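Local coordinates for protein ketol-acid reductoisomerase (NAD(+)) (uncultured archaeon GZfos26G2, PDB 4XDY) that catalyses the magnesium-dependent alkyl migration and NADH-linked reduction of (S)-2-acetolactate in branched-chain amino acid biosynthesis, at residues Ala133-Gly138 against Tyr193-Gly198; Met227-Cys232 against Ala323-Leu328; Val240-Val243 against Lys249-Ala252. All coordinates share one frame; numbering follows the deposited sequence.

Contact 1. Residues Ala133-Gly138 against Tyr193-Gly198; sequences APKAPG and YEDLFG. With MG (magnesium ion), chain D; MG (magnesium ion), chain C; NAI (1,4-dihydronicotinamide adenine dinucleotide), chain E; HIO (N-hydroxy-N-isopropyloxamic acid), chain H.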
loop_
_atom_site.group_PDB
_atom_site.type_symbol
_atom_site.label_atom_id
_atom_site.label_comp_id
_atom_site.label_asym_id
_atom_site.label_seq_id
_atom_site.Cartn_x
_atom_site.Cartn_y
_atom_site.Cartn_z
ATOM N N ALA A 133 5.766 -9.160 -19.273
ATOM C CA ALA A 133 5.158 -9.400 -17.943
ATOM C C ALA A 133 5.093 -8.155 -17.133
ATOM O O ALA A 133 6.145 -7.686 -16.693
ATOM C CB ALA A 133 5.942 -10.455 -17.208
ATOM N N PRO A 134 3.866 -7.568 -16.895
ATOM C CA PRO A 134 3.804 -6.336 -16.129
ATOM C C PRO A 134 3.889 -6.704 -14.654
ATOM O O PRO A 134 3.217 -7.638 -14.252
ATOM C CB PRO A 134 2.410 -5.745 -16.491
ATOM C CG PRO A 134 1.601 -6.959 -16.832
ATOM C CD PRO A 134 2.520 -8.031 -17.283
ATOM N N LYS A 135 4.600 -5.901 -13.852
ATOM C CA LYS A 135 4.708 -6.069 -12.411
ATOM C C LYS A 135 3.593 -5.208 -11.789
ATOM O O LYS A 135 3.815 -4.140 -11.154
ATOM C CB LYS A 135 6.133 -5.659 -11.933
ATOM C CG LYS A 135 7.259 -6.436 -12.575
ATOM C CD LYS A 135 7.287 -7.916 -12.224
ATOM C CE LYS A 135 6.596 -8.878 -13.193
ATOM N NZ LYS A 135 6.562 -10.366 -12.817
ATOM N N ALA A 136 2.328 -5.607 -12.094
ATOM C CA ALA A 136 1.188 -4.808 -11.748
ATOM C C ALA A 136 -0.106 -5.575 -11.960
ATOM O O ALA A 136 -0.254 -6.319 -12.936
ATOM C CB ALA A 136 1.116 -3.569 -12.587
ATOM N N PRO A 137 -1.066 -5.382 -11.034
ATOM C CA PRO A 137 -2.417 -5.806 -11.351
ATOM C C PRO A 137 -3.031 -4.992 -12.545
ATOM O O PRO A 137 -2.799 -3.795 -12.696
ATOM C CB PRO A 137 -3.197 -5.571 -10.049
ATOM C CG PRO A 137 -2.452 -4.453 -9.409
ATOM C CD PRO A 137 -1.010 -4.599 -9.804
ATOM N N GLY A 138 -3.872 -5.643 -13.316
ATOM C CA GLY A 138 -4.259 -5.058 -14.580
ATOM C C GLY A 138 -5.039 -3.740 -14.476
ATOM O O GLY A 138 -4.865 -2.854 -15.310
ATOM N N TYR A 193 9.718 -17.467 -11.523
ATOM C CA TYR A 193 10.035 -17.710 -10.127
ATOM C C TYR A 193 9.908 -16.504 -9.257
ATOM O O TYR A 193 9.331 -16.594 -8.142
ATOM C CB TYR A 193 11.461 -18.287 -9.999
ATOM C CG TYR A 193 11.764 -19.508 -10.829
ATOM C CD1 TYR A 193 10.812 -20.476 -11.097
ATOM C CD2 TYR A 193 13.063 -19.718 -11.298
ATOM C CE1 TYR A 193 11.099 -21.605 -11.869
ATOM C CE2 TYR A 193 13.372 -20.849 -12.062
ATOM C CZ TYR A 193 12.418 -21.810 -12.325
ATOM O OH TYR A 193 12.701 -22.921 -13.065
ATOM N N GLU A 194 10.368 -15.369 -9.723
ATOM C CA GLU A 194 10.313 -14.129 -8.911
ATOM C C GLU A 194 8.849 -13.733 -8.714
ATOM O O GLU A 194 8.465 -13.258 -7.659
ATOM C CB GLU A 194 11.133 -13.005 -9.511
ATOM C CG GLU A 194 10.659 -12.438 -10.828
ATOM C CD GLU A 194 9.519 -11.470 -10.708
ATOM O OE1 GLU A 194 8.837 -11.245 -11.745
ATOM O OE2 GLU A 194 9.356 -10.819 -9.603
ATOM N N ASP A 195 8.070 -13.931 -9.771
ATOM C CA ASP A 195 6.639 -13.520 -9.782
ATOM C C ASP A 195 5.841 -14.348 -8.769
ATOM O O ASP A 195 5.106 -13.808 -7.969
ATOM C CB ASP A 195 6.057 -13.681 -11.167
ATOM C CG ASP A 195 4.647 -13.104 -11.253
ATOM O OD1 ASP A 195 4.540 -11.863 -11.307
ATOM O OD2 ASP A 195 3.707 -13.929 -11.152
ATOM N N LEU A 196 5.997 -15.639 -8.863
ATOM C CA LEU A 196 5.357 -16.573 -7.944
ATOM C C LEU A 196 5.776 -16.283 -6.514
ATOM O O LEU A 196 4.933 -16.129 -5.635
ATOM C CB LEU A 196 5.661 -17.973 -8.330
ATOM C CG LEU A 196 5.009 -18.538 -9.600
ATOM C CD1 LEU A 196 5.489 -19.944 -9.831
ATOM C CD2 LEU A 196 3.482 -18.586 -9.547
ATOM N N PHE A 197 7.090 -16.089 -6.315
ATOM C CA PHE A 197 7.569 -15.745 -4.977
ATOM C C PHE A 197 6.950 -14.479 -4.436
ATOM O O PHE A 197 6.476 -14.440 -3.284
ATOM C CB PHE A 197 9.109 -15.570 -4.990
ATOM C CG PHE A 197 9.635 -15.089 -3.698
ATOM C CD1 PHE A 197 9.794 -15.973 -2.656
ATOM C CD2 PHE A 197 9.904 -13.770 -3.491
ATOM C CE1 PHE A 197 10.308 -15.517 -1.426
ATOM C CE2 PHE A 197 10.345 -13.284 -2.237
ATOM C CZ PHE A 197 10.556 -14.181 -1.201
ATOM N N GLY A 198 6.965 -13.435 -5.243
ATOM C CA GLY A 198 6.503 -12.108 -4.820
ATOM C C GLY A 198 5.027 -12.145 -4.428
ATOM O O GLY A 198 4.640 -11.623 -3.411
HETATM MG MG MG D . 3.230 -10.529 -10.572
HETATM MG MG MG C . 1.655 -13.778 -10.980
HETATM P PA NAI E . -8.444 -13.782 -16.056
HETATM O O1A NAI E . -8.598 -14.788 -14.906
HETATM O O2A NAI E . -8.878 -12.393 -15.878
HETATM O O5B NAI E . -9.029 -14.537 -17.355
HETATM C C5B NAI E . -9.148 -13.821 -18.617
HETATM C C4B NAI E . -10.498 -14.223 -19.286
HETATM O O4B NAI E . -10.352 -15.598 -19.625
HETATM C C3B NAI E . -11.791 -14.160 -18.431
HETATM O O3B NAI E . -12.190 -12.791 -18.349
HETATM C C2B NAI E . -12.717 -15.090 -19.186
HETATM O O2B NAI E . -13.402 -14.330 -20.183
HETATM C C1B NAI E . -11.707 -16.072 -19.832
HETATM N N9A NAI E . -11.811 -17.394 -19.238
HETATM C C8A NAI E . -11.856 -17.621 -17.858
HETATM N N7A NAI E . -11.957 -18.926 -17.639
HETATM C C5A NAI E . -12.011 -19.527 -18.856
HETATM C C6A NAI E . -12.161 -20.894 -19.321
HETATM N N6A NAI E . -12.286 -21.919 -18.468
HETATM N N1A NAI E . -12.128 -21.163 -20.653
HETATM C C2A NAI E . -12.031 -20.160 -21.551
HETATM N N3A NAI E . -11.891 -18.885 -21.233
HETATM C C4A NAI E . -11.892 -18.511 -19.901
HETATM O O3 NAI E . -6.802 -13.795 -16.459
HETATM P PN NAI E . -5.707 -12.727 -15.802
HETATM O O1N NAI E . -5.777 -12.774 -14.289
HETATM O O2N NAI E . -5.926 -11.450 -16.497
HETATM O O5D NAI E . -4.417 -13.559 -16.185
HETATM C C5D NAI E . -3.947 -13.530 -17.575
HETATM C C4D NAI E . -2.409 -13.843 -17.657
HETATM O O4D NAI E . -1.801 -12.656 -17.109
HETATM C C3D NAI E . -1.911 -14.982 -16.788
HETATM O O3D NAI E . -0.808 -15.638 -17.425
HETATM C C2D NAI E . -1.432 -14.327 -15.471
HETATM O O2D NAI E . -0.481 -15.060 -14.702
HETATM C C1D NAI E . -0.876 -13.029 -16.016
HETATM N N1N NAI E . -0.783 -11.863 -15.130
HETATM C C2N NAI E . -1.903 -11.436 -14.508
HETATM C C3N NAI E . -1.879 -10.352 -13.703
HETATM C C7N NAI E . -3.104 -9.868 -13.146
HETATM O O7N NAI E . -4.178 -10.522 -12.964
HETATM N N7N NAI E . -3.138 -8.564 -13.035
HETATM C C4N NAI E . -0.625 -9.647 -13.540
HETATM C C5N NAI E . 0.457 -10.020 -14.399
HETATM C C6N NAI E . 0.340 -11.150 -15.145
HETATM C C1 HIO H . -0.653 -12.171 -10.601
HETATM O O11 HIO H . -0.349 -13.364 -10.868
HETATM O O12 HIO H . -1.808 -11.637 -10.550
HETATM C C2 HIO H . 0.611 -11.325 -10.437
HETATM O O2 HIO H . 1.689 -11.802 -10.878
HETATM N N3 HIO H . 0.645 -10.194 -9.757
HETATM O O3 HIO H . 1.777 -9.287 -9.945
HETATM C C4 HIO H . -0.402 -9.758 -8.885
HETATM C C41 HIO H . 0.217 -9.354 -7.540
HETATM C C42 HIO H . -1.108 -8.618 -9.610
HETATM O O HOH W 1 3.202 -9.964 -12.692
HETATM O O HOH W 2 4.841 -9.087 -10.284
HETATM O O HOH W 3 3.647 -11.319 -8.659
HETATM O O HOH W 4 1.389 -15.837 -10.979
HETATM O O HOH W 5 1.549 -13.728 -13.139
#

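Contact 2. Residues Met227-Cys232 against Ala323-Leu328; sequences MAYFEC and AEIRKL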
loop_
_atom_site.group_PDB
_atom_site.type_symbol
_atom_site.label_atom_id
_atom_site.label_comp_id
_atom_site.label_asym_id
_atom_site.label_seq_id
_atom_site.Cartn_x
_atom_site.Cartn_y
_atom_site.Cartn_z
ATOM N N MET A 227 -11.981 0.029 14.552
ATOM C CA MET A 227 -10.658 0.597 14.930
ATOM C C MET A 227 -9.506 -0.204 14.335
ATOM O O MET A 227 -8.620 0.348 13.718
ATOM C CB MET A 227 -10.633 0.720 16.432
ATOM C CG MET A 227 -9.417 1.470 16.977
ATOM S SD MET A 227 -9.421 1.472 18.779
ATOM C CE MET A 227 -10.858 2.507 19.069
ATOM N N ALA A 228 -9.572 -1.539 14.451
ATOM C CA ALA A 228 -8.632 -2.444 13.855
ATOM C C ALA A 228 -8.585 -2.325 12.387
ATOM O O ALA A 228 -7.524 -2.322 11.781
ATOM C CB ALA A 228 -8.907 -3.866 14.288
ATOM N N TYR A 229 -9.736 -2.119 11.737
ATOM C CA TYR A 229 -9.725 -1.818 10.292
ATOM C C TYR A 229 -9.024 -0.561 9.838
ATOM O O TYR A 229 -8.244 -0.596 8.903
ATOM C CB TYR A 229 -11.196 -1.867 9.696
ATOM C CG TYR A 229 -11.164 -1.616 8.209
ATOM C CD1 TYR A 229 -11.361 -0.380 7.665
ATOM C CD2 TYR A 229 -11.097 -2.664 7.337
ATOM C CE1 TYR A 229 -11.251 -0.145 6.300
ATOM C CE2 TYR A 229 -11.024 -2.471 5.999
ATOM C CZ TYR A 229 -11.105 -1.252 5.476
ATOM O OH TYR A 229 -11.025 -1.120 4.119
ATOM N N PHE A 230 -9.288 0.570 10.496
ATOM C CA PHE A 230 -8.704 1.800 10.109
ATOM C C PHE A 230 -7.170 1.718 10.348
ATOM O O PHE A 230 -6.379 2.209 9.562
ATOM C CB PHE A 230 -9.243 2.916 10.929
ATOM C CG PHE A 230 -10.677 3.369 10.533
ATOM C CD1 PHE A 230 -11.064 3.405 9.188
ATOM C CD2 PHE A 230 -11.552 3.774 11.468
ATOM C CE1 PHE A 230 -12.342 3.873 8.796
ATOM C CE2 PHE A 230 -12.843 4.199 11.124
ATOM C CZ PHE A 230 -13.197 4.249 9.797
ATOM N N GLU A 231 -6.787 1.129 11.460
ATOM C CA GLU A 231 -5.353 1.020 11.816
ATOM C C GLU A 231 -4.613 0.071 10.894
ATOM O O GLU A 231 -3.493 0.371 10.523
ATOM C CB GLU A 231 -5.186 0.540 13.243
ATOM C CG GLU A 231 -3.764 0.465 13.735
ATOM C CD GLU A 231 -3.117 1.801 13.930
ATOM O OE1 GLU A 231 -3.774 2.782 14.304
ATOM O OE2 GLU A 231 -1.898 1.933 13.676
ATOM N N CYS A 232 -5.127 -1.141 10.646
ATOM C CA CYS A 232 -4.358 -2.197 9.994
ATOM C C CYS A 232 -4.562 -2.270 8.486
ATOM O O CYS A 232 -3.754 -2.850 7.808
ATOM C CB CYS A 232 -4.683 -3.556 10.607
ATOM S SG CYS A 232 -4.280 -3.780 12.341
ATOM N N ALA A 323 -16.231 -3.776 4.500
ATOM C CA ALA A 323 -17.255 -3.440 3.472
ATOM C C ALA A 323 -18.252 -2.399 4.011
ATOM O O ALA A 323 -18.611 -1.480 3.300
ATOM C CB ALA A 323 -17.966 -4.679 2.918
ATOM N N GLU A 324 -18.648 -2.554 5.249
ATOM C CA GLU A 324 -19.633 -1.667 5.918
ATOM C C GLU A 324 -19.014 -0.284 6.043
ATOM O O GLU A 324 -19.613 0.743 5.701
ATOM C CB GLU A 324 -19.966 -2.196 7.344
ATOM C CG GLU A 324 -20.673 -3.545 7.452
ATOM C CD GLU A 324 -20.973 -4.053 8.902
ATOM O OE1 GLU A 324 -20.182 -3.878 9.914
ATOM O OE2 GLU A 324 -22.058 -4.693 9.008
ATOM N N ILE A 325 -17.716 -0.256 6.465
ATOM C CA ILE A 325 -17.004 1.044 6.569
ATOM C C ILE A 325 -16.873 1.791 5.259
ATOM O O ILE A 325 -17.131 3.010 5.166
ATOM C CB ILE A 325 -15.605 0.832 7.238
ATOM C CG1 ILE A 325 -15.743 0.420 8.693
ATOM C CG2 ILE A 325 -14.704 2.038 7.068
ATOM C CD1 ILE A 325 -14.467 0.031 9.411
ATOM N N ARG A 326 -16.476 1.069 4.229
ATOM C CA ARG A 326 -16.141 1.671 2.958
ATOM C C ARG A 326 -17.467 2.193 2.267
ATOM O O ARG A 326 -17.460 3.261 1.668
ATOM C CB ARG A 326 -15.446 0.759 2.035
ATOM C CG ARG A 326 -13.994 0.431 2.426
ATOM C CD ARG A 326 -13.265 -0.351 1.369
ATOM N NE ARG A 326 -13.865 -1.661 1.071
ATOM C CZ ARG A 326 -13.727 -2.799 1.723
ATOM N NH1 ARG A 326 -12.838 -2.995 2.700
ATOM N NH2 ARG A 326 -14.442 -3.837 1.308
ATOM N N LYS A 327 -18.549 1.468 2.503
ATOM C CA LYS A 327 -19.899 1.891 1.990
ATOM C C LYS A 327 -20.329 3.241 2.565
ATOM O O LYS A 327 -21.064 3.993 1.940
ATOM C CB LYS A 327 -20.918 0.797 2.354
ATOM C CG LYS A 327 -22.285 1.032 1.763
ATOM C CD LYS A 327 -23.232 -0.001 2.345
ATOM C CE LYS A 327 -24.629 0.025 1.688
ATOM N NZ LYS A 327 -25.092 -1.393 1.494
ATOM N N LEU A 328 -19.906 3.526 3.774
ATOM C CA LEU A 328 -20.231 4.773 4.488
ATOM C C LEU A 328 -19.292 5.917 4.241
ATOM O O LEU A 328 -19.524 7.032 4.733
ATOM C CB LEU A 328 -20.332 4.470 5.974
ATOM C CG LEU A 328 -21.420 3.482 6.395
ATOM C CD1 LEU A 328 -21.244 3.000 7.834
ATOM C CD2 LEU A 328 -22.823 4.138 6.266
#

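Contact 3. Residues Val240-Val243 against Lys249-Ala252; sequences VDLV and KRMA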
loop_
_atom_site.group_PDB
_atom_site.type_symbol
_atom_site.label_atom_id
_atom_site.label_comp_id
_atom_site.label_asym_id
_atom_site.label_seq_id
_atom_site.Cartn_x
_atom_site.Cartn_y
_atom_site.Cartn_z
ATOM N N VAL A 240 2.049 2.997 2.464
ATOM C CA VAL A 240 2.697 2.439 1.289
ATOM C C VAL A 240 2.866 3.466 0.204
ATOM O O VAL A 240 3.920 3.467 -0.525
ATOM C CB VAL A 240 1.960 1.162 0.797
ATOM C CG1 VAL A 240 2.521 0.701 -0.508
ATOM C CG2 VAL A 240 2.038 0.041 1.812
ATOM N N ASP A 241 1.915 4.403 0.082
ATOM C CA ASP A 241 2.065 5.519 -0.875
ATOM C C ASP A 241 3.357 6.311 -0.635
ATOM O O ASP A 241 4.017 6.694 -1.587
ATOM C CB ASP A 241 0.867 6.477 -0.854
ATOM C CG ASP A 241 -0.359 5.910 -1.613
ATOM O OD1 ASP A 241 -0.246 4.853 -2.283
ATOM O OD2 ASP A 241 -1.439 6.549 -1.524
ATOM N N LEU A 242 3.709 6.534 0.621
ATOM C CA LEU A 242 4.980 7.240 0.949
ATOM C C LEU A 242 6.219 6.469 0.503
ATOM O O LEU A 242 7.152 7.059 -0.134
ATOM C CB LEU A 242 5.011 7.541 2.417
ATOM C CG LEU A 242 4.029 8.692 2.728
ATOM C CD1 LEU A 242 3.813 8.708 4.186
ATOM C CD2 LEU A 242 4.566 10.028 2.259
ATOM N N VAL A 243 6.188 5.175 0.749
ATOM C CA VAL A 243 7.299 4.304 0.346
ATOM C C VAL A 243 7.412 4.300 -1.171
ATOM O O VAL A 243 8.511 4.345 -1.750
ATOM C CB VAL A 243 7.166 2.895 0.849
ATOM C CG1 VAL A 243 8.363 2.040 0.351
ATOM C CG2 VAL A 243 7.104 2.825 2.379
ATOM N N LYS A 249 12.986 5.866 3.298
ATOM C CA LYS A 249 13.431 7.169 3.747
ATOM C C LYS A 249 12.320 8.225 3.874
ATOM O O LYS A 249 12.193 8.930 4.885
ATOM C CB LYS A 249 14.443 7.725 2.719
ATOM C CG LYS A 249 14.945 9.081 3.148
ATOM C CD LYS A 249 16.102 9.541 2.259
ATOM C CE LYS A 249 16.214 11.060 2.382
ATOM N NZ LYS A 249 17.594 11.517 2.094
ATOM N N ARG A 250 11.510 8.363 2.838
ATOM C CA ARG A 250 10.391 9.317 2.846
ATOM C C ARG A 250 9.371 8.987 3.912
ATOM O O ARG A 250 8.896 9.820 4.656
ATOM C CB ARG A 250 9.691 9.295 1.489
ATOM C CG ARG A 250 8.476 10.205 1.303
ATOM C CD ARG A 250 8.830 11.620 1.661
ATOM N NE ARG A 250 7.748 12.571 1.573
ATOM C CZ ARG A 250 7.701 13.712 2.284
ATOM N NH1 ARG A 250 8.665 14.100 3.149
ATOM N NH2 ARG A 250 6.667 14.465 2.116
ATOM N N MET A 251 9.005 7.720 3.955
ATOM C CA MET A 251 8.029 7.302 4.940
ATOM C C MET A 251 8.486 7.562 6.362
ATOM O O MET A 251 7.735 8.098 7.183
ATOM C CB MET A 251 7.658 5.845 4.651
ATOM C CG MET A 251 6.490 5.317 5.506
ATOM S SD MET A 251 6.980 4.550 7.054
ATOM C CE MET A 251 7.428 2.917 6.455
ATOM N N ALA A 252 9.735 7.178 6.685
ATOM C CA ALA A 252 10.283 7.383 7.987
ATOM C C ALA A 252 10.346 8.884 8.372
ATOM O O ALA A 252 10.308 9.206 9.557
ATOM C CB ALA A 252 11.695 6.786 8.066
#

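Contact 1. Residues Ala133-Gly138 against Tyr193-Gly198
Lys135 reaches helix 188-203 with its charged end, and NZ is gripped by the carboxylates of Asp195 and Glu194. Its bond to Asp195 OD1, at 2.9 Å, arrives on the anti side of that oxygen and 26° out of the carboxylate plane. The same OD1 binds one magnesium ion at 2.0 Å, while Asp195 OD2 binds the second magnesium at 2.1 Å, which makes this carboxylate a bridge between the two metals. N-hydroxy-N-isopropyloxamic acid bridges them as well through its O2; its O3 and three waters complete the first ion's six ligands, and Glu199 joins the second ion's shell. Lys135 NZ is also within weak hydrogen-bonding distance of two of those waters. One of these two waters donates to Pro134 O, 2.8 Å from the water oxygen.

The contact thus joins the C-terminal end of strand 128-134 in the N-terminal Rossmann domain to the first helix of the C-terminal knotted domain, with the metals, inhibitor and dinucleotide held between them. Beyond the turn, Ala136 O lies 3.4 Å from NAI C4N, the nicotinamide carbon that carries the hydride, and Pro137 packs on the inhibitor's C42 methyl.

Further out, Glu194 OE1 takes a 2.7 Å salt bridge from Lys135 NZ on its syn lone pair, and Glu191 is another salt-bridge partner of the amine. The lysine chain bends at chi2 and again at chi3 (95°), carrying NZ to the carboxylates. Its backbone is the centre of an inverse gamma turn, closed by a weak bond from Ala136 N to Pro134 O, and is also hydrogen-bonded to Pro152.

Contact 2. Residues Met227-Cys232 against Ala323-Leu328
Ile325 points into the gap between Tyr229 and Phe230 and divides its two branches between them. Its CD1 lies obliquely against the tyrosine, 3.6 Å from Tyr229 CD1, and also sits over one face of the Phe230 ring. The other branch, CG2, is anti to the backbone N and touches Phe230 CE1 at 3.5 Å. One residue on, Arg326 crosses the tyrosine side chain at about a right angle. A bend at chi3 (-61°) brings its NH1 to the phenolic oxygen, and NH1 donates to Tyr229 OH over 3.0 Å with an N-H...O angle of 160°. The oxygen lies at the guanidinium edge, almost exactly in its plane. A phenylalanine in place of Tyr229 could still lie beside Ile325, but Arg326 NH1 would probably lose its acceptor and the guanidinium would be freer to turn. Phe230 also packs on Pro152 of the second subunit, and Arg326 on Gly246 of that subunit. The two helical segments cross steeply, at -76° with axes 11.0 Å apart. This joins the final helix, 317-327, to the long helix 225-254 within the all-helical, knotted C-terminal domain of ketol-acid reductoisomerases.

Contact 3. Residues Val240-Val243 against Lys249-Ala252
The guanidinium of Arg250 is approached obliquely by the Leu242 CD2 methyl, which lies 4.1 Å from Arg250 NE. The aliphatic part of the arginine does more of the touching: CG is 4.0 Å from the same methyl and 3.7 Å from Leu242 O. The chain leaves with CG anti to the backbone N (chi1 179°) and then bends at chi2 (54°), running across the leucine, while NH1 forms a salt bridge with Glu253. Met251 supplies the rest of the contact mainly with the root of its side chain. Its CB meets Leu242 CB at 3.9 Å and Val243 CG2 at 3.8 Å; the valine and methionine lie side by side, pointing the same way, and Met251 CE also brushes Val243 CG2. No hydrogen bond crosses between the segments. Thr139 of the second subunit packs on both Leu242 and Arg250, and Val208 of that subunit touches Met251. Leu242 CA and Met251 CA are just 5.0 Å apart although they are nine positions apart in sequence, far too close for one straight helix. The chain evidently reverses direction between the two segments, so that they pack as the arms of a helical hairpin in the C-terminal knotted domain, pressed against the dimer partner.

Contact 1 grips the dinuclear magnesium site, whereas contacts 2 and 3 share helical residues 225-254, which contact 2 joins to helix 317-327; contact 3 nests inside the loop that contact 2 closes. Centres lie about 28 Å apart for contacts 1 and 2 and about 22 Å for the other pairs; the nearest atoms of contacts 2 and 3 are about 9 Å apart. All three touch the second subunit, and dimer pairing brings residues near contacts 2 and 3 toward the active sites. Glu231, within segment 227-232, makes a long, weak ion pair with Lys135 of the second subunit, and Met251's side chain is about 6 Å from a bound inhibitor. Ser256 of the second subunit hydrogen-bonds the inhibitor at contact 1.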